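Local coordinates for protein KLLA0E03807p (Kluyveromyces lactis, PDB 3SQI) that probably binds centromeric DNA through this N-terminal DNA-binding part of Ndc10, a platform for inner kinetochore assembly in budding yeast, at residues 349-354 with 375-381. Coordinates in Å, arbitrary orientation, origin at the centre of the assembly. Residue numbers count along the deposited sequence, not the author numbering.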
loop_
_atom_site.group_PDB
_atom_site.type_symbol
_atom_site.label_atom_id
_atom_site.label_comp_id
_atom_site.label_asym_id
_atom_site.label_seq_id
_atom_site.Cartn_x
_atom_site.Cartn_y
_atom_site.Cartn_z
ATOM N N LEU A 349 5.574 -17.943 4.930
ATOM C CA LEU A 349 4.717 -18.965 5.550
ATOM C C LEU A 349 5.364 -19.736 6.709
ATOM O O LEU A 349 4.725 -19.959 7.736
ATOM C CB LEU A 349 4.183 -19.949 4.504
ATOM C CG LEU A 349 2.754 -20.404 4.786
ATOM C CD1 LEU A 349 1.889 -19.193 5.082
ATOM C CD2 LEU A 349 2.203 -21.196 3.615
ATOM N N PRO A 350 6.625 -20.165 6.539
ATOM C CA PRO A 350 7.337 -20.823 7.640
ATOM C C PRO A 350 7.263 -20.017 8.931
ATOM O O PRO A 350 7.239 -20.606 10.010
ATOM C CB PRO A 350 8.780 -20.863 7.140
ATOM C CG PRO A 350 8.652 -20.914 5.662
ATOM C CD PRO A 350 7.458 -20.069 5.325
ATOM N N LEU A 351 7.232 -18.691 8.824
ATOM C CA LEU A 351 7.129 -17.837 10.006
ATOM C C LEU A 351 5.752 -17.964 10.636
ATOM O O LEU A 351 5.628 -18.272 11.819
ATOM C CB LEU A 351 7.393 -16.379 9.653
ATOM C CG LEU A 351 7.587 -15.492 10.882
ATOM C CD1 LEU A 351 8.855 -15.910 11.623
ATOM C CD2 LEU A 351 7.630 -14.009 10.503
ATOM N N LEU A 352 4.717 -17.749 9.828
ATOM C CA LEU A 352 3.343 -17.919 10.281
ATOM C C LEU A 352 3.152 -19.269 10.958
ATOM O O LEU A 352 2.372 -19.402 11.896
ATOM C CB LEU A 352 2.371 -17.818 9.108
ATOM C CG LEU A 352 0.894 -17.943 9.501
ATOM C CD1 LEU A 352 0.446 -16.733 10.298
ATOM C CD2 LEU A 352 0.018 -18.106 8.276
ATOM N N TYR A 353 3.862 -20.274 10.467
ATOM C CA TYR A 353 3.711 -21.634 10.971
ATOM C C TYR A 353 4.333 -21.770 12.355
ATOM O O TYR A 353 3.846 -22.524 13.201
ATOM C CB TYR A 353 4.356 -22.615 9.991
ATOM C CG TYR A 353 4.254 -24.065 10.389
ATOM C CD1 TYR A 353 3.040 -24.736 10.330
ATOM C CD2 TYR A 353 5.375 -24.770 10.805
ATOM C CE1 TYR A 353 2.945 -26.064 10.685
ATOM C CE2 TYR A 353 5.289 -26.101 11.161
ATOM C CZ TYR A 353 4.071 -26.744 11.097
ATOM O OH TYR A 353 3.972 -28.071 11.451
ATOM N N ARG A 354 5.408 -21.020 12.574
ATOM C CA ARG A 354 6.147 -21.048 13.831
ATOM C C ARG A 354 5.427 -20.242 14.919
ATOM O O ARG A 354 5.621 -20.477 16.112
ATOM C CB ARG A 354 7.570 -20.521 13.601
ATOM C CG ARG A 354 8.408 -20.317 14.856
ATOM C CD ARG A 354 9.097 -21.591 15.316
ATOM N NE ARG A 354 10.277 -21.288 16.124
ATOM C CZ ARG A 354 11.508 -21.160 15.632
ATOM N NH1 ARG A 354 11.727 -21.319 14.334
ATOM N NH2 ARG A 354 12.523 -20.879 16.440
ATOM N N PHE A 375 9.562 -27.865 4.077
ATOM C CA PHE A 375 9.944 -26.453 3.968
ATOM C C PHE A 375 9.353 -25.563 5.071
ATOM O O PHE A 375 9.974 -24.577 5.467
ATOM C CB PHE A 375 9.673 -25.888 2.557
ATOM C CG PHE A 375 8.398 -25.091 2.433
ATOM C CD1 PHE A 375 8.420 -23.705 2.494
ATOM C CD2 PHE A 375 7.183 -25.725 2.222
ATOM C CE1 PHE A 375 7.246 -22.968 2.369
ATOM C CE2 PHE A 375 6.006 -24.991 2.095
ATOM C CZ PHE A 375 6.038 -23.613 2.170
ATOM N N LEU A 376 8.169 -25.905 5.574
ATOM C CA LEU A 376 7.621 -25.164 6.708
ATOM C C LEU A 376 8.530 -25.261 7.938
ATOM O O LEU A 376 8.587 -24.342 8.761
ATOM C CB LEU A 376 6.213 -25.647 7.053
ATOM C CG LEU A 376 5.175 -25.408 5.960
ATOM C CD1 LEU A 376 3.783 -25.501 6.528
ATOM C CD2 LEU A 376 5.386 -24.046 5.338
ATOM N N THR A 377 9.219 -26.390 8.060
ATOM C CA THR A 377 10.111 -26.655 9.186
ATOM C C THR A 377 11.593 -26.396 8.898
ATOM O O THR A 377 12.459 -26.692 9.722
ATOM C CB THR A 377 9.926 -28.078 9.708
ATOM O OG1 THR A 377 8.542 -28.431 9.611
ATOM C CG2 THR A 377 10.371 -28.169 11.161
ATOM N N GLY A 378 11.889 -25.869 7.719
ATOM C CA GLY A 378 13.265 -25.582 7.363
ATOM C C GLY A 378 13.754 -24.271 7.950
ATOM O O GLY A 378 13.254 -23.810 8.978
ATOM N N THR A 379 14.744 -23.669 7.299
ATOM C CA THR A 379 15.292 -22.397 7.759
ATOM C C THR A 379 14.181 -21.346 7.874
ATOM O O THR A 379 13.224 -21.355 7.102
ATOM C CB THR A 379 16.408 -21.883 6.819
ATOM O OG1 THR A 379 17.448 -22.864 6.719
ATOM C CG2 THR A 379 16.997 -20.586 7.351
ATOM N N LEU A 380 14.308 -20.457 8.853
ATOM C CA LEU A 380 13.310 -19.428 9.108
ATOM C C LEU A 380 13.575 -18.180 8.249
ATOM O O LEU A 380 14.737 -17.865 7.965
ATOM C CB LEU A 380 13.306 -19.107 10.603
ATOM C CG LEU A 380 11.968 -18.684 11.195
ATOM C CD1 LEU A 380 10.917 -19.753 10.953
ATOM C CD2 LEU A 380 12.128 -18.402 12.675
ATOM N N PRO A 381 12.510 -17.475 7.820
ATOM C CA PRO A 381 12.765 -16.346 6.916
ATOM C C PRO A 381 13.537 -15.238 7.630
ATOM O O PRO A 381 14.376 -14.564 7.019
ATOM C CB PRO A 381 11.358 -15.862 6.563
ATOM C CG PRO A 381 10.568 -16.185 7.787
ATOM C CD PRO A 381 11.096 -17.533 8.229
#
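Residues 349-354 lie near the C-terminal end of helix 332-355; the segment 375-381 runs off the end of helix 370-376 into a loop that curls around P350. The backbones come closest where the CA atoms of P350 and L376 stand 4.4 Å apart. A proline has no amide hydrogen to offer the preceding turn, and the helix is kinked here. The P350 ring sits in the bend: CG is 4.1 Å from F375 CE1, CB 3.8 Å from L376 O and 4.2 Å from P381 CD. Beside it, Y353 receives L376 CB over one ring face in a CH-pi contact (4.2 Å to the ring centroid), and F362 meets this ring edge-to-face. L351 CB packs on P381 CG at 3.7 Å, while R354 NH1 lies 3.4 Å from L380 CD2. T377 OG1 hydrogen-bonds to I373 O in the helix it follows. The two segments therefore hold together by apolar fit and the CH-pi contact rather than by hydrogen bonds, about 22 Å from the nearest DNA atom.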